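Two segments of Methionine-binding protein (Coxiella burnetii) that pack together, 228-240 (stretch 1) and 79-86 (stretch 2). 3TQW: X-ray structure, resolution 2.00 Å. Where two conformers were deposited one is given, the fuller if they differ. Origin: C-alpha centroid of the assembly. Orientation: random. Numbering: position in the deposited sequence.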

ATOM      1  N   ALA A 228       1.976  -4.355  17.892  1.00 15.22           N
ATOM      2  CA  ALA A 228       2.519  -3.090  17.396  1.00 12.94           C
ATOM      3  C   ALA A 228       1.709  -2.535  16.228  1.00 17.24           C
ATOM      4  O   ALA A 228       1.517  -1.322  16.116  1.00 22.33           O
ATOM      5  CB  ALA A 228       3.976  -3.247  16.994  1.00 13.02           C
ATOM      6  N   ALA A 229       1.247  -3.417  15.349  1.00 16.50           N
ATOM      7  CA  ALA A 229       0.410  -2.986  14.233  1.00 17.27           C
ATOM      8  C   ALA A 229      -0.827  -2.265  14.758  1.00 17.98           C
ATOM      9  O   ALA A 229      -1.217  -1.224  14.230  1.00 19.10           O
ATOM     10  CB  ALA A 229       0.014  -4.174  13.366  1.00 15.73           C
ATOM     11  N   LYS A 230      -1.435  -2.819  15.804  1.00 17.47           N
ATOM     12  CA  LYS A 230      -2.580  -2.186  16.450  1.00 22.77           C
ATOM     13  C   LYS A 230      -2.257  -0.767  16.914  1.00 23.53           C
ATOM     14  O   LYS A 230      -3.060   0.146  16.738  1.00 21.73           O
ATOM     15  CB  LYS A 230      -3.061  -3.010  17.651  1.00 30.74           C
ATOM     16  CG  LYS A 230      -4.247  -3.926  17.369  1.00 39.81           C
ATOM     17  CD  LYS A 230      -3.807  -5.228  16.713  1.00 45.92           C
ATOM     18  CE  LYS A 230      -4.984  -6.173  16.475  1.00 48.97           C
ATOM     19  NZ  LYS A 230      -4.573  -7.432  15.767  1.00 47.17           N
ATOM     20  N   LYS A 231      -1.086  -0.577  17.512  1.00 21.66           N
ATOM     21  CA  LYS A 231      -0.723   0.739  18.029  1.00 22.91           C
ATOM     22  C   LYS A 231      -0.416   1.726  16.897  1.00 23.79           C
ATOM     23  O   LYS A 231      -0.736   2.907  16.991  1.00 25.60           O
ATOM     24  CB  LYS A 231       0.465   0.651  18.988  1.00 22.69           C
ATOM     25  CG  LYS A 231       0.250  -0.256  20.204  1.00 24.59           C
ATOM     26  CD  LYS A 231       1.255   0.073  21.298  1.00 31.93           C
ATOM     27  CE  LYS A 231       1.560  -1.118  22.211  1.00 37.24           C
ATOM     28  NZ  LYS A 231       0.424  -2.058  22.388  1.00 36.76           N
ATOM     29  N   ILE A 232       0.201   1.232  15.828  1.00 19.66           N
ATOM     30  CA  ILE A 232       0.619   2.087  14.724  1.00 16.53           C
ATOM     31  C   ILE A 232      -0.527   2.378  13.751  1.00 19.66           C
ATOM     32  O   ILE A 232      -0.694   3.512  13.305  1.00 21.28           O
ATOM     33  CB  ILE A 232       1.810   1.462  13.957  1.00 16.39           C
ATOM     34  CG1 ILE A 232       3.020   1.296  14.887  1.00 16.11           C
ATOM     35  CG2 ILE A 232       2.181   2.310  12.746  1.00 14.77           C
ATOM     36  CD1 ILE A 232       4.033   0.290  14.381  1.00 17.86           C
ATOM     37  N   PHE A 233      -1.319   1.353  13.439  1.00 18.51           N
ATOM     38  CA  PHE A 233      -2.329   1.443  12.380  1.00 19.27           C
ATOM     39  C   PHE A 233      -3.776   1.335  12.866  1.00 22.13           C
ATOM     40  O   PHE A 233      -4.714   1.614  12.109  1.00 19.93           O
ATOM     41  CB  PHE A 233      -2.095   0.352  11.332  1.00 17.83           C
ATOM     42  CG  PHE A 233      -0.771   0.452  10.627  1.00 17.16           C
ATOM     43  CD1 PHE A 233      -0.600   1.328   9.566  1.00 16.74           C
ATOM     44  CD2 PHE A 233       0.298  -0.340  11.017  1.00 18.78           C
ATOM     45  CE1 PHE A 233       0.624   1.423   8.909  1.00 13.64           C
ATOM     46  CE2 PHE A 233       1.519  -0.254  10.364  1.00 19.52           C
ATOM     47  CZ  PHE A 233       1.680   0.627   9.307  1.00 14.08           C
ATOM     48  N   GLY A 234      -3.963   0.913  14.112  1.00 23.77           N
ATOM     49  CA  GLY A 234      -5.300   0.633  14.609  1.00 23.79           C
ATOM     50  C   GLY A 234      -6.008  -0.332  13.676  1.00 25.87           C
ATOM     51  O   GLY A 234      -5.397  -1.278  13.166  1.00 23.54           O
ATOM     52  N   ASP A 235      -7.295  -0.085  13.436  1.00 25.83           N
ATOM     53  CA  ASP A 235      -8.083  -0.915  12.529  1.00 25.37           C
ATOM     54  C   ASP A 235      -7.642  -0.771  11.071  1.00 23.91           C
ATOM     55  O   ASP A 235      -8.193  -1.426  10.188  1.00 27.43           O
ATOM     56  CB  ASP A 235      -9.572  -0.576  12.649  1.00 31.77           C
ATOM     57  CG  ASP A 235     -10.124  -0.866  14.033  1.00 40.01           C
ATOM     58  OD1 ASP A 235      -9.537  -1.710  14.744  1.00 40.87           O
ATOM     59  OD2 ASP A 235     -11.149  -0.257  14.409  1.00 45.30           O
ATOM     60  N   GLY A 236      -6.655   0.085  10.825  1.00 21.59           N
ATOM     61  CA  GLY A 236      -6.188   0.345   9.475  1.00 21.19           C
ATOM     62  C   GLY A 236      -5.266  -0.736   8.942  1.00 20.19           C
ATOM     63  O   GLY A 236      -4.908  -0.726   7.761  1.00 18.59           O
ATOM     64  N   ALA A 237      -4.873  -1.661   9.814  1.00 15.31           N
ATOM     65  CA  ALA A 237      -4.079  -2.816   9.406  1.00 17.82           C
ATOM     66  C   ALA A 237      -4.773  -4.106   9.820  1.00 21.53           C
ATOM     67  O   ALA A 237      -5.143  -4.279  10.982  1.00 20.93           O
ATOM     68  CB  ALA A 237      -2.684  -2.751  10.008  1.00 18.89           C
ATOM     69  N   ILE A 238      -4.948  -5.008   8.863  1.00 19.26           N
ATOM     70  CA  ILE A 238      -5.583  -6.287   9.119  1.00 20.68           C
ATOM     71  C   ILE A 238      -4.612  -7.407   8.792  1.00 20.19           C
ATOM     72  O   ILE A 238      -4.135  -7.499   7.666  1.00 20.06           O
ATOM     73  CB  ILE A 238      -6.843  -6.456   8.262  1.00 25.62           C
ATOM     74  CG1 ILE A 238      -7.755  -5.241   8.438  1.00 27.61           C
ATOM     75  CG2 ILE A 238      -7.574  -7.750   8.625  1.00 26.65           C
ATOM     76  CD1 ILE A 238      -8.918  -5.230   7.509  1.00 31.33           C
ATOM     77  N   PRO A 239      -4.303  -8.251   9.788  1.00 20.63           N
ATOM     78  CA  PRO A 239      -3.405  -9.390   9.598  1.00 23.28           C
ATOM     79  C   PRO A 239      -3.849 -10.214   8.397  1.00 22.26           C
ATOM     80  O   PRO A 239      -5.040 -10.470   8.243  1.00 20.03           O
ATOM     81  CB  PRO A 239      -3.577 -10.183  10.895  1.00 25.60           C
ATOM     82  CG  PRO A 239      -3.923  -9.139  11.912  1.00 25.22           C
ATOM     83  CD  PRO A 239      -4.785  -8.150  11.178  1.00 25.17           C
ATOM     84  N   ALA A 240      -2.904 -10.595   7.544  1.00 23.66           N
ATOM     85  CA  ALA A 240      -3.235 -11.309   6.317  1.00 25.83           C
ATOM     86  C   ALA A 240      -2.438 -12.601   6.175  1.00 31.52           C
ATOM     87  O   ALA A 240      -2.709 -13.396   5.276  1.00 32.69           O
ATOM     88  CB  ALA A 240      -3.018 -10.408   5.103  1.00 20.22           C
ATOM     89  OXT ALA A 240      -1.516 -12.883   6.945  1.00 31.96           O
TER
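Stretch 2, residues 79-86: GKTFVYPM

Stretch 2 runs antiparallel to the C-terminal tail of stretch 1. Residues 79-83 are assigned as strand, but Thr81, at phi/psi -112/-78, departs from the extended form. Tyr84 to Met86 continue as loop. Three backbone hydrogen bonds set the register. Val83 N donates to Ile238 O (2.8 Å), and Ile238 N donates to Val83 O (2.9 Å). Ala240 N donates to Thr81 O (3.0 Å). Pro239 has no N-H to give, and it falls opposite Phe82 in the non-hydrogen-bonded pair, where none is needed. Further along, Gly236 O receives a CA-H...O contact from Tyr84 CA (3.4 Å). One water bridges the same Gly236 O (2.8 Å from the water O) and Pro85 O (2.6 Å from it).

Phe82 and Tyr84 both have chi1 in m, near -60°, with chi2 at -97° and -82°. These angles place both rings beside the last turns of the helix and Ala237. Phe82 CE1 lies 3.7 Å from Ala229 CB and 4.0 Å from Pro239 CG. The Tyr84 ring turns an edge toward the face of Phe233, with centroids 4.9 Å apart and planes at 51°. Phe233 is also m, with chi2 of -82°. Ala237 CB touches both aromatic rings of stretch 2, at 3.6 Å from Tyr84 CE1 and 4.2 Å from Phe82 CD1.

Val83 and Ile238 share one face of the sheet. Val83 has chi1 in p, which brings CG1 to 3.5 Å from Ile238 CB. Ile238 is mt; with chi2 in t, CD1 reaches 3.8 Å from Pro85 CG. Lys80 starts toward Ala240, with the CB atoms of Lys80 and Ala240 4.0 Å apart. Its chi1 is m and chi2 and chi3 are t, so the chain leads away from stretch 1. Thr81 points its CB away from stretch 1, and its OG1 is hydrogen-bonded elsewhere in the structure.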

ATOM      1  N   GLY A  79       5.008 -14.681   1.363  1.00 17.58           N
ATOM      2  CA  GLY A  79       3.991 -14.591   2.395  1.00 22.59           C
ATOM      3  C   GLY A  79       3.378 -13.215   2.561  1.00 23.82           C
ATOM      4  O   GLY A  79       3.984 -12.200   2.205  1.00 19.86           O
ATOM      5  N   LYS A  80       2.169 -13.189   3.111  1.00 23.63           N
ATOM      6  CA  LYS A  80       1.433 -11.949   3.323  1.00 22.03           C
ATOM      7  C   LYS A  80       1.692 -11.395   4.720  1.00 21.35           C
ATOM      8  O   LYS A  80       1.987 -12.143   5.655  1.00 18.06           O
ATOM      9  CB  LYS A  80      -0.068 -12.185   3.127  1.00 19.19           C
ATOM     10  CG  LYS A  80      -0.450 -12.688   1.748  1.00 23.65           C
ATOM     11  CD  LYS A  80      -1.951 -12.958   1.662  1.00 30.52           C
ATOM     12  CE  LYS A  80      -2.343 -13.547   0.314  1.00 40.79           C
ATOM     13  NZ  LYS A  80      -1.776 -14.912   0.107  1.00 48.73           N
ATOM     14  N   THR A  81       1.577 -10.080   4.858  1.00 16.68           N
ATOM     15  CA  THR A  81       1.781  -9.431   6.146  1.00 17.16           C
ATOM     16  C   THR A  81       0.470  -8.855   6.661  1.00 16.62           C
ATOM     17  O   THR A  81      -0.180  -9.437   7.532  1.00 17.92           O
ATOM     18  CB  THR A  81       2.827  -8.306   6.037  1.00 17.70           C
ATOM     19  OG1 THR A  81       2.432  -7.384   5.006  1.00 17.94           O
ATOM     20  CG2 THR A  81       4.177  -8.889   5.684  1.00 15.65           C
ATOM     21  N   PHE A  82       0.084  -7.706   6.118  1.00 16.49           N
ATOM     22  CA  PHE A  82      -1.183  -7.089   6.473  1.00 18.60           C
ATOM     23  C   PHE A  82      -1.822  -6.505   5.232  1.00 18.16           C
ATOM     24  O   PHE A  82      -1.132  -6.175   4.267  1.00 17.68           O
ATOM     25  CB  PHE A  82      -0.972  -5.956   7.490  1.00 17.90           C
ATOM     26  CG  PHE A  82      -0.349  -6.399   8.784  1.00 20.33           C
ATOM     27  CD1 PHE A  82      -1.138  -6.669   9.889  1.00 21.69           C
ATOM     28  CD2 PHE A  82       1.023  -6.530   8.899  1.00 16.26           C
ATOM     29  CE1 PHE A  82      -0.569  -7.077  11.078  1.00 21.99           C
ATOM     30  CE2 PHE A  82       1.600  -6.940  10.088  1.00 15.97           C
ATOM     31  CZ  PHE A  82       0.805  -7.211  11.180  1.00 17.76           C
ATOM     32  N   VAL A  83      -3.143  -6.390   5.242  0.59 17.62           N
ATOM     33  CA  VAL A  83      -3.826  -5.577   4.251  0.59 17.11           C
ATOM     34  C   VAL A  83      -4.154  -4.236   4.899  0.59 17.75           C
ATOM     35  O   VAL A  83      -4.520  -4.178   6.075  0.59 16.99           O
ATOM     36  CB  VAL A  83      -5.106  -6.251   3.719  0.59 18.76           C
ATOM     37  CG1 VAL A  83      -6.058  -6.577   4.861  0.59 16.30           C
ATOM     38  CG2 VAL A  83      -5.785  -5.363   2.681  0.59 20.33           C
ATOM     39  N   TYR A  84      -3.995  -3.160   4.137  1.00 16.03           N
ATOM     40  CA  TYR A  84      -4.206  -1.811   4.649  1.00 15.16           C
ATOM     41  C   TYR A  84      -5.305  -1.137   3.834  1.00 15.75           C
ATOM     42  O   TYR A  84      -5.016  -0.437   2.864  1.00 17.73           O
ATOM     43  CB  TYR A  84      -2.919  -0.982   4.547  1.00 14.72           C
ATOM     44  CG  TYR A  84      -1.721  -1.558   5.274  1.00 16.75           C
ATOM     45  CD1 TYR A  84      -1.551  -1.362   6.643  1.00 16.13           C
ATOM     46  CD2 TYR A  84      -0.742  -2.273   4.586  1.00 16.88           C
ATOM     47  CE1 TYR A  84      -0.447  -1.877   7.314  1.00 16.34           C
ATOM     48  CE2 TYR A  84       0.366  -2.795   5.252  1.00 16.86           C
ATOM     49  CZ  TYR A  84       0.506  -2.592   6.616  1.00 17.81           C
ATOM     50  OH  TYR A  84       1.601  -3.104   7.281  1.00 15.78           O
ATOM     51  N   PRO A  85      -6.576  -1.356   4.216  1.00 20.41           N
ATOM     52  CA  PRO A  85      -7.695  -0.851   3.415  1.00 20.22           C
ATOM     53  C   PRO A  85      -7.548   0.624   3.087  1.00 18.15           C
ATOM     54  O   PRO A  85      -7.420   1.454   3.990  1.00 20.02           O
ATOM     55  CB  PRO A  85      -8.905  -1.093   4.320  1.00 18.99           C
ATOM     56  CG  PRO A  85      -8.525  -2.303   5.094  1.00 19.88           C
ATOM     57  CD  PRO A  85      -7.044  -2.138   5.376  1.00 20.14           C
HETATM   58  N   MSE A  86      -7.571   0.936   1.796  1.00 17.23           N
HETATM   59  CA  MSE A  86      -7.358   2.298   1.312  1.00 17.05           C
HETATM   60  C   MSE A  86      -8.560   3.204   1.569  1.00 19.01           C
HETATM   61  O   MSE A  86      -9.713   2.805   1.356  1.00 15.79           O
HETATM   62  CB  MSE A  86      -7.025   2.270  -0.184  1.00 14.31           C
HETATM   63  CG  MSE A  86      -6.981   3.636  -0.847  1.00 18.37           C
HETATM   64 SE   MSE A  86      -6.601   3.490  -2.758  1.00 23.56          SE
HETATM   65  CE  MSE A  86      -4.672   3.245  -2.660  1.00 16.53           C
TER
HETATM   66  O   HOH W   1      -5.913   1.290   6.161  0.90 11.34           O